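PDB 4NEK: enoyl-CoA hydratase/carnithine racemase from Magnetospirillum magneticum, which probably isomerises the double bond of enoyl-CoA thioesters, as a delta(3)-delta(2)-enoyl-CoA isomerase of the crotonase family. Local coordinates for residues Arg123-Phe128 and Gly159-Val164; Thr58-Gly63 and Ala96-Ala101; Gln141-Leu146 and Val170-Gly175. All coordinates share one frame; numbering follows the deposited sequence.

Overall arrangement
Contacts 1 and 3 are buried, whereas contact 2 is partly so, with Thr-58 exposed. Contact 1 leads into helix 164-169 and contact 3 out of it, and the two touch through Met-126 and Met-143 and through Phe-162 and Leu-172. Contact 2 adjoins contact 1 by a probable hydrogen bond from Arg-123 N to Gly-100 O, but its centre lies about 17 Å from that of contact 3. In chemistry, contact 1 mixes a single antiparallel beta bridge with aromatic packing, contact 2 rests on backbone and carboxylate hydrogen bonds beside a phenyl ring packed on a valine, and contact 3, without hydrogen bonds across it, rests on aliphatic side chains and selenomethionine, with loop carbonyls against carbon.

Contact 1: Arg123-Phe128 and Gly159-Val164; sequences RFHMPF and GEPFGV
A single antiparallel bridge ties strand 123-125 to the loop that enters helix 164-169, and aromatic and proline side chains pack around it. Phe-124 and Phe-162 form the hydrogen-bonded pair. Phe-124 N gives its hydrogen to Phe-162 O at 2.8 Å, almost along the carbonyl axis, and Phe-162 N returns a bond to Phe-124 O at 2.9 Å. Their rings are nearly parallel, 12° apart, but slid so far that they barely overlap. Instead Phe-124 CB sits over the Phe-162 ring, a CH-pi contact of 3.5 Å to the centroid, while the methyl CE of selenomethionine Met-126 meets the edge of that ring.

His-125 suits its place because its ring offers a donor and a flat face. With CG anti to the backbone N (chi1 -161°), NE2 reaches Gly-159 O at 2.8 Å; the oxygen lies in the imidazole plane, although the donor stands above the carbonyl plane. Pro-161 CB packs over one face of this ring and Pro-127 CB over the opposite one, which, with the NE2 bond, should fix the rotation of the ring. A water bridges Met-126 N and Glu-160 O. Positive phi at Gly-159 suits a residue without a side chain. Glu-160 turns away to a salt bridge with Lys-192 of the third subunit. Strand 101-103 pairs with strand 123-125, helix 105-108 packs on Phe-124 and Met-126, and helix 149-156 on Met-126 and Phe-162.

Contact 2: Thr58-Gly63 and Ala96-Ala101; sequences TDFSAG and AAVRGA
Packing is tightest where Gly-100 passes Asp-59. Gly-100 CA lies 3.5 Å from Thr-58 O, and a CB there would collide with that oxygen and Asp-59 OD1, so only glycine fits. Arg-99 CG also packs here, 3.6 Å from Thr-58 C. Asp-59 OD1 takes the hydrogen of Ala-101 N at 2.9 Å through its anti lone pair, nearly straight (170°). Ala-101 O is gripped twice, by Phe-60 N at 3.2 Å and by Ser-61 N at 2.9 Å. Phe-60, its CG anti to the backbone N, presents a ring face to Val-98: methyl CG1 stands 3.5 Å from the centroid, almost on the ring normal, where a branched residue fits. In the crotonase fold the 58-63 loop, after strand 50-54, packs on the end of the neighbouring parallel strand 94-98 and the turn after it. The loop runs toward helix 66-69, a region that in crotonase relatives helps to form the oxyanion hole and probably does so here. Before that helix, Ser-61 OG accepts from Gly-63 N, an ST turn. Beside the tight spot the surface opens to solvent: the Thr-58 side chain points away from 96-101 and is exposed, its OG1 donating to Asp-59 OD2 from above the carboxylate plane.

Contact 3: Gln141-Leu146 and Val170-Gly175; sequences QTMPAL and VGLING
With CG anti to the carbonyl carbon (chi1 -74°) and an extended chi2, Leu-146 sends its two methyls from helix 139-147 toward the 170-175 loop. Leu-172 answers with CG anti to its backbone N (chi1 -168°), and Met-143, a selenomethionine, folds at chi2 (-50°). These torsions bring two leucine methyls and a selenium together: Leu-172 CD1 lies 4.2 Å from Leu-146 CD1 and 4.1 Å from Met-143 SE. The two leucines cross at about a right angle and meet tip to tip, whereas the longer, flexible Met-143 crosses obliquely, three residues back along the same helix.

No hydrogen bond joins the segments. The backbone carbonyls of the loop pack on carbon instead, Val-170 O lying 3.4 Å from Leu-146 CB and Gly-171 O 4.1 Å from Leu-146 CD2. Gly-171 ends helix 164-169 in a Schellman motif, with positive phi and two bonds back into the last turn. Glycine suits this position, since a CB would run into the carbonyl oxygen of Val-170. An alanine in place of Leu-146 would lose both methyls and would probably weaken the hold of this helix on the Schellman turn and on Leu-172. Pro-111 touches both Met-143 and Leu-172 from a further loop. At the subunit interface, Arg-150 of the fourth subunit packs on Leu-146 and donates from NE to Gly-171 O, giving that carbonyl a polar partner.

Contact 1: Arg123-Phe128 and Gly159-Val164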
loop_
_atom_site.group_PDB
_atom_site.type_symbol
_atom_site.label_atom_id
_atom_site.label_comp_id
_atom_site.label_asym_id
_atom_site.label_seq_id
_atom_site.Cartn_x
_atom_site.Cartn_y
_atom_site.Cartn_z
ATOM N N ARG C 123 17.689 2.945 8.868
ATOM C CA ARG C 123 16.965 2.978 10.137
ATOM C C ARG C 123 16.790 4.444 10.575
ATOM O O ARG C 123 17.768 5.149 10.778
ATOM C CB ARG C 123 17.747 2.206 11.139
ATOM C CG ARG C 123 17.050 1.917 12.431
ATOM C CD ARG C 123 17.978 1.111 13.345
ATOM N NE ARG C 123 17.451 1.154 14.693
ATOM C CZ ARG C 123 17.761 2.055 15.629
ATOM N NH1 ARG C 123 18.637 3.008 15.387
ATOM N NH2 ARG C 123 17.170 2.000 16.826
ATOM N N PHE C 124 15.549 4.901 10.628
ATOM C CA PHE C 124 15.257 6.288 10.958
ATOM C C PHE C 124 14.869 6.353 12.418
ATOM O O PHE C 124 14.199 5.448 12.922
ATOM C CB PHE C 124 14.095 6.800 10.132
ATOM C CG PHE C 124 14.329 6.736 8.656
ATOM C CD1 PHE C 124 14.025 5.585 7.959
ATOM C CD2 PHE C 124 14.880 7.818 7.976
ATOM C CE1 PHE C 124 14.268 5.511 6.595
ATOM C CE2 PHE C 124 15.120 7.758 6.633
ATOM C CZ PHE C 124 14.807 6.607 5.931
ATOM N N HIS C 125 15.284 7.400 13.128
ATOM C CA HIS C 125 14.978 7.466 14.564
ATOM C C HIS C 125 15.065 8.871 15.072
ATOM O O HIS C 125 16.012 9.556 14.776
ATOM C CB HIS C 125 15.963 6.580 15.320
ATOM C CG HIS C 125 15.515 6.201 16.684
ATOM N ND1 HIS C 125 16.325 5.510 17.558
ATOM C CD2 HIS C 125 14.354 6.429 17.343
ATOM C CE1 HIS C 125 15.687 5.333 18.700
ATOM N NE2 HIS C 125 14.481 5.865 18.589
HETATM N N MSE C 126 14.048 9.280 15.822
HETATM C CA MSE C 126 14.029 10.562 16.505
HETATM C C MSE C 126 13.826 10.361 17.995
HETATM O O MSE C 126 12.751 10.626 18.509
HETATM C CB MSE C 126 12.893 11.370 15.923
HETATM C CG MSE C 126 13.303 11.770 14.512
HETATM SE SE MSE C 126 11.729 12.438 13.505
HETATM C CE MSE C 126 12.104 11.800 11.676
ATOM N N PRO C 127 14.877 9.963 18.722
ATOM C CA PRO C 127 14.763 9.562 20.118
ATOM C C PRO C 127 14.842 10.689 21.187
ATOM O O PRO C 127 15.133 10.395 22.337
ATOM C CB PRO C 127 15.974 8.650 20.270
ATOM C CG PRO C 127 17.037 9.366 19.488
ATOM C CD PRO C 127 16.295 9.998 18.314
ATOM N N PHE C 128 14.538 11.929 20.821
ATOM C CA PHE C 128 14.535 13.056 21.722
ATOM C C PHE C 128 13.858 12.790 23.059
ATOM O O PHE C 128 14.433 13.036 24.094
ATOM C CB PHE C 128 13.868 14.245 21.051
ATOM C CG PHE C 128 14.441 14.532 19.711
ATOM C CD1 PHE C 128 15.689 15.140 19.600
ATOM C CD2 PHE C 128 13.756 14.168 18.542
ATOM C CE1 PHE C 128 16.227 15.389 18.344
ATOM C CE2 PHE C 128 14.303 14.403 17.290
ATOM C CZ PHE C 128 15.549 14.998 17.194
ATOM N N GLY C 159 8.984 7.692 20.646
ATOM C CA GLY C 159 10.413 7.675 20.362
ATOM C C GLY C 159 10.878 6.392 19.679
ATOM O O GLY C 159 11.970 5.925 19.922
ATOM N N GLU C 160 10.044 5.845 18.823
ATOM C CA GLU C 160 10.334 4.589 18.178
ATOM C C GLU C 160 10.967 4.735 16.806
ATOM O O GLU C 160 10.572 5.589 16.013
ATOM C CB GLU C 160 9.072 3.771 18.038
ATOM C CG GLU C 160 8.658 3.146 19.357
ATOM C CD GLU C 160 7.342 2.371 19.263
ATOM O OE1 GLU C 160 6.711 2.380 18.161
ATOM O OE2 GLU C 160 6.943 1.775 20.298
ATOM N N PRO C 161 11.961 3.890 16.511
ATOM C CA PRO C 161 12.601 3.945 15.219
ATOM C C PRO C 161 11.688 3.385 14.169
ATOM O O PRO C 161 10.761 2.670 14.495
ATOM C CB PRO C 161 13.820 3.050 15.393
ATOM C CG PRO C 161 13.489 2.132 16.464
ATOM C CD PRO C 161 12.609 2.921 17.395
ATOM N N PHE C 162 11.912 3.744 12.915
ATOM C CA PHE C 162 11.089 3.235 11.839
ATOM C C PHE C 162 11.952 3.060 10.622
ATOM O O PHE C 162 13.114 3.460 10.640
ATOM C CB PHE C 162 9.894 4.164 11.560
ATOM C CG PHE C 162 10.271 5.561 11.162
ATOM C CD1 PHE C 162 10.563 6.524 12.141
ATOM C CD2 PHE C 162 10.353 5.913 9.835
ATOM C CE1 PHE C 162 10.925 7.828 11.778
ATOM C CE2 PHE C 162 10.724 7.199 9.459
ATOM C CZ PHE C 162 11.002 8.158 10.437
ATOM N N GLY C 163 11.357 2.424 9.602
ATOM C CA GLY C 163 12.066 1.920 8.456
ATOM C C GLY C 163 11.588 2.562 7.188
ATOM O O GLY C 163 10.763 3.482 7.215
ATOM N N VAL C 164 12.120 2.057 6.084
ATOM C CA VAL C 164 11.848 2.594 4.772
ATOM C C VAL C 164 10.389 2.444 4.351
ATOM O O VAL C 164 9.900 3.267 3.559
ATOM C CB VAL C 164 12.776 1.973 3.709
ATOM C CG1 VAL C 164 14.219 2.385 3.976
ATOM C CG2 VAL C 164 12.659 0.435 3.674
HETATM O O HOH W 1 11.562 8.117 16.179
#

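Contact 2: Thr58-Gly63 and Ala96-Ala101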
loop_
_atom_site.group_PDB
_atom_site.type_symbol
_atom_site.label_atom_id
_atom_site.label_comp_id
_atom_site.label_asym_id
_atom_site.label_seq_id
_atom_site.Cartn_x
_atom_site.Cartn_y
_atom_site.Cartn_z
ATOM N N THR C 58 28.494 3.267 4.793
ATOM C CA THR C 58 27.562 2.454 5.584
ATOM C C THR C 58 26.517 3.227 6.367
ATOM O O THR C 58 25.605 2.609 6.877
ATOM C CB THR C 58 28.295 1.596 6.618
ATOM O OG1 THR C 58 28.995 2.474 7.510
ATOM C CG2 THR C 58 29.275 0.666 5.940
ATOM N N ASP C 59 26.658 4.541 6.513
ATOM C CA ASP C 59 25.755 5.304 7.344
ATOM C C ASP C 59 25.604 6.719 6.878
ATOM O O ASP C 59 26.473 7.270 6.263
ATOM C CB ASP C 59 26.258 5.364 8.772
ATOM C CG ASP C 59 26.277 4.008 9.449
ATOM O OD1 ASP C 59 25.195 3.541 9.921
ATOM O OD2 ASP C 59 27.386 3.408 9.535
ATOM N N PHE C 60 24.452 7.295 7.150
ATOM C CA PHE C 60 24.220 8.666 6.824
ATOM C C PHE C 60 24.680 9.507 8.015
ATOM O O PHE C 60 25.625 10.268 7.905
ATOM C CB PHE C 60 22.731 8.894 6.496
ATOM C CG PHE C 60 22.410 10.289 6.025
ATOM C CD1 PHE C 60 22.921 10.762 4.865
ATOM C CD2 PHE C 60 21.574 11.122 6.772
ATOM C CE1 PHE C 60 22.629 12.045 4.433
ATOM C CE2 PHE C 60 21.270 12.404 6.349
ATOM C CZ PHE C 60 21.811 12.868 5.180
ATOM N N SER C 61 23.983 9.384 9.144
ATOM C CA SER C 61 24.421 10.002 10.376
ATOM C C SER C 61 23.706 9.428 11.523
ATOM O O SER C 61 22.475 9.376 11.553
ATOM C CB SER C 61 24.156 11.501 10.370
ATOM O OG SER C 61 24.507 12.026 11.618
ATOM N N ALA C 62 24.478 9.070 12.529
ATOM C CA ALA C 62 23.928 8.626 13.779
ATOM C C ALA C 62 23.489 9.771 14.690
ATOM O O ALA C 62 23.239 9.551 15.839
ATOM C CB ALA C 62 24.944 7.774 14.491
ATOM N N GLY C 63 23.411 10.999 14.187
ATOM C CA GLY C 63 22.920 12.107 14.949
ATOM C C GLY C 63 24.046 12.694 15.727
ATOM O O GLY C 63 25.198 12.482 15.412
ATOM N N ALA C 96 19.433 14.205 -1.064
ATOM C CA ALA C 96 20.175 13.428 -0.092
ATOM C C ALA C 96 20.095 11.951 -0.382
ATOM O O ALA C 96 19.114 11.492 -0.914
ATOM C CB ALA C 96 19.625 13.682 1.276
ATOM N N ALA C 97 21.152 11.227 -0.036
ATOM C CA ALA C 97 21.158 9.801 -0.172
ATOM C C ALA C 97 21.503 9.259 1.172
ATOM O O ALA C 97 22.593 9.506 1.671
ATOM C CB ALA C 97 22.207 9.381 -1.188
ATOM N N VAL C 98 20.582 8.510 1.777
ATOM C CA VAL C 98 20.769 8.006 3.108
ATOM C C VAL C 98 20.865 6.510 3.158
ATOM O O VAL C 98 20.363 5.832 2.288
ATOM C CB VAL C 98 19.636 8.467 4.021
ATOM C CG1 VAL C 98 19.467 9.969 3.921
ATOM C CG2 VAL C 98 18.311 7.875 3.633
ATOM N N ARG C 99 21.470 5.999 4.213
ATOM C CA ARG C 99 21.600 4.562 4.454
ATOM C C ARG C 99 21.995 4.326 5.869
ATOM O O ARG C 99 22.397 5.248 6.551
ATOM C CB ARG C 99 22.669 3.949 3.547
ATOM C CG ARG C 99 24.069 4.388 3.931
ATOM C CD ARG C 99 25.004 4.415 2.745
ATOM N NE ARG C 99 25.112 3.093 2.181
ATOM C CZ ARG C 99 25.622 2.823 0.995
ATOM N NH1 ARG C 99 26.138 3.770 0.215
ATOM N NH2 ARG C 99 25.621 1.576 0.581
ATOM N N GLY C 100 21.910 3.076 6.309
ATOM C CA GLY C 100 22.244 2.715 7.683
ATOM C C GLY C 100 21.563 3.626 8.686
ATOM O O GLY C 100 20.361 3.867 8.603
ATOM N N ALA C 101 22.338 4.191 9.593
ATOM C CA ALA C 101 21.778 5.086 10.593
ATOM C C ALA C 101 21.373 6.452 10.031
ATOM O O ALA C 101 22.141 7.089 9.321
ATOM C CB ALA C 101 22.764 5.288 11.698
#

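Contact 3: Gln141-Leu146 and Val170-Gly175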
loop_
_atom_site.group_PDB
_atom_site.type_symbol
_atom_site.label_atom_id
_atom_site.label_comp_id
_atom_site.label_asym_id
_atom_site.label_seq_id
_atom_site.Cartn_x
_atom_site.Cartn_y
_atom_site.Cartn_z
ATOM N N GLN C 141 6.762 20.214 13.475
ATOM C CA GLN C 141 5.827 20.641 12.445
ATOM C C GLN C 141 5.853 19.732 11.203
ATOM O O GLN C 141 4.800 19.353 10.647
ATOM C CB GLN C 141 6.202 22.060 12.034
ATOM C CG GLN C 141 5.374 22.681 10.956
ATOM C CD GLN C 141 5.592 24.194 10.933
ATOM O OE1 GLN C 141 5.270 24.898 11.883
ATOM N NE2 GLN C 141 6.122 24.696 9.839
ATOM N N THR C 142 7.042 19.391 10.738
ATOM C CA THR C 142 7.124 18.650 9.492
ATOM C C THR C 142 6.611 17.206 9.643
ATOM O O THR C 142 5.909 16.737 8.756
ATOM C CB THR C 142 8.541 18.588 8.983
ATOM O OG1 THR C 142 9.379 17.944 9.951
ATOM C CG2 THR C 142 9.034 19.982 8.680
HETATM N N MSE C 143 6.912 16.509 10.748
HETATM C CA MSE C 143 6.458 15.129 10.878
HETATM C C MSE C 143 4.963 15.020 10.924
HETATM O O MSE C 143 4.390 14.203 10.227
HETATM C CB MSE C 143 7.111 14.345 12.014
HETATM C CG MSE C 143 8.605 14.304 11.819
HETATM SE SE MSE C 143 9.201 13.730 9.966
HETATM C CE MSE C 143 10.948 14.575 10.294
ATOM N N PRO C 144 4.299 15.834 11.761
ATOM C CA PRO C 144 2.848 15.688 11.783
ATOM C C PRO C 144 2.237 16.049 10.454
ATOM O O PRO C 144 1.264 15.403 10.024
ATOM C CB PRO C 144 2.397 16.664 12.870
ATOM C CG PRO C 144 3.585 16.838 13.748
ATOM C CD PRO C 144 4.792 16.681 12.858
ATOM N N ALA C 145 2.787 17.062 9.791
ATOM C CA ALA C 145 2.265 17.447 8.474
ATOM C C ALA C 145 2.405 16.276 7.478
ATOM O O ALA C 145 1.507 16.026 6.700
ATOM C CB ALA C 145 2.997 18.662 7.937
ATOM N N LEU C 146 3.509 15.548 7.527
ATOM C CA LEU C 146 3.712 14.475 6.578
ATOM C C LEU C 146 2.966 13.209 6.909
ATOM O O LEU C 146 2.396 12.565 6.028
ATOM C CB LEU C 146 5.193 14.125 6.487
ATOM C CG LEU C 146 6.070 15.146 5.734
ATOM C CD1 LEU C 146 7.532 14.808 6.012
ATOM C CD2 LEU C 146 5.756 15.172 4.219
ATOM N N VAL C 170 5.010 7.973 4.276
ATOM C CA VAL C 170 4.659 9.303 4.699
ATOM C C VAL C 170 5.350 10.395 3.904
ATOM O O VAL C 170 5.190 11.570 4.234
ATOM C CB VAL C 170 4.929 9.515 6.199
ATOM C CG1 VAL C 170 4.276 8.402 7.000
ATOM C CG2 VAL C 170 6.423 9.598 6.521
ATOM N N GLY C 171 6.107 10.047 2.861
ATOM C CA GLY C 171 6.688 11.070 2.001
ATOM C C GLY C 171 7.967 11.713 2.535
ATOM O O GLY C 171 8.398 12.811 2.110
ATOM N N LEU C 172 8.628 10.998 3.421
ATOM C CA LEU C 172 9.916 11.453 3.896
ATOM C C LEU C 172 10.997 11.183 2.878
ATOM O O LEU C 172 11.983 11.886 2.828
ATOM C CB LEU C 172 10.254 10.763 5.205
ATOM C CG LEU C 172 11.423 11.336 5.971
ATOM C CD1 LEU C 172 11.174 12.774 6.457
ATOM C CD2 LEU C 172 11.690 10.438 7.155
ATOM N N ILE C 173 10.835 10.139 2.092
ATOM C CA ILE C 173 11.832 9.805 1.051
ATOM C C ILE C 173 11.076 9.536 -0.233
ATOM O O ILE C 173 9.908 9.165 -0.177
ATOM C CB ILE C 173 12.672 8.543 1.373
ATOM C CG1 ILE C 173 11.786 7.310 1.464
ATOM C CG2 ILE C 173 13.425 8.731 2.660
ATOM C CD1 ILE C 173 12.556 6.056 1.852
ATOM N N ASN C 174 11.764 9.638 -1.356
ATOM C CA ASN C 174 11.155 9.375 -2.606
ATOM C C ASN C 174 11.175 7.895 -2.908
ATOM O O ASN C 174 10.315 7.413 -3.652
ATOM C CB ASN C 174 11.893 10.088 -3.713
ATOM C CG ASN C 174 11.694 11.575 -3.670
ATOM O OD1 ASN C 174 10.850 12.118 -4.350
ATOM N ND2 ASN C 174 12.451 12.227 -2.857
ATOM N N GLY C 175 12.158 7.160 -2.418
ATOM C CA GLY C 175 12.272 5.780 -2.835
ATOM C C GLY C 175 13.456 5.057 -2.259
ATOM O O GLY C 175 14.323 5.650 -1.655
#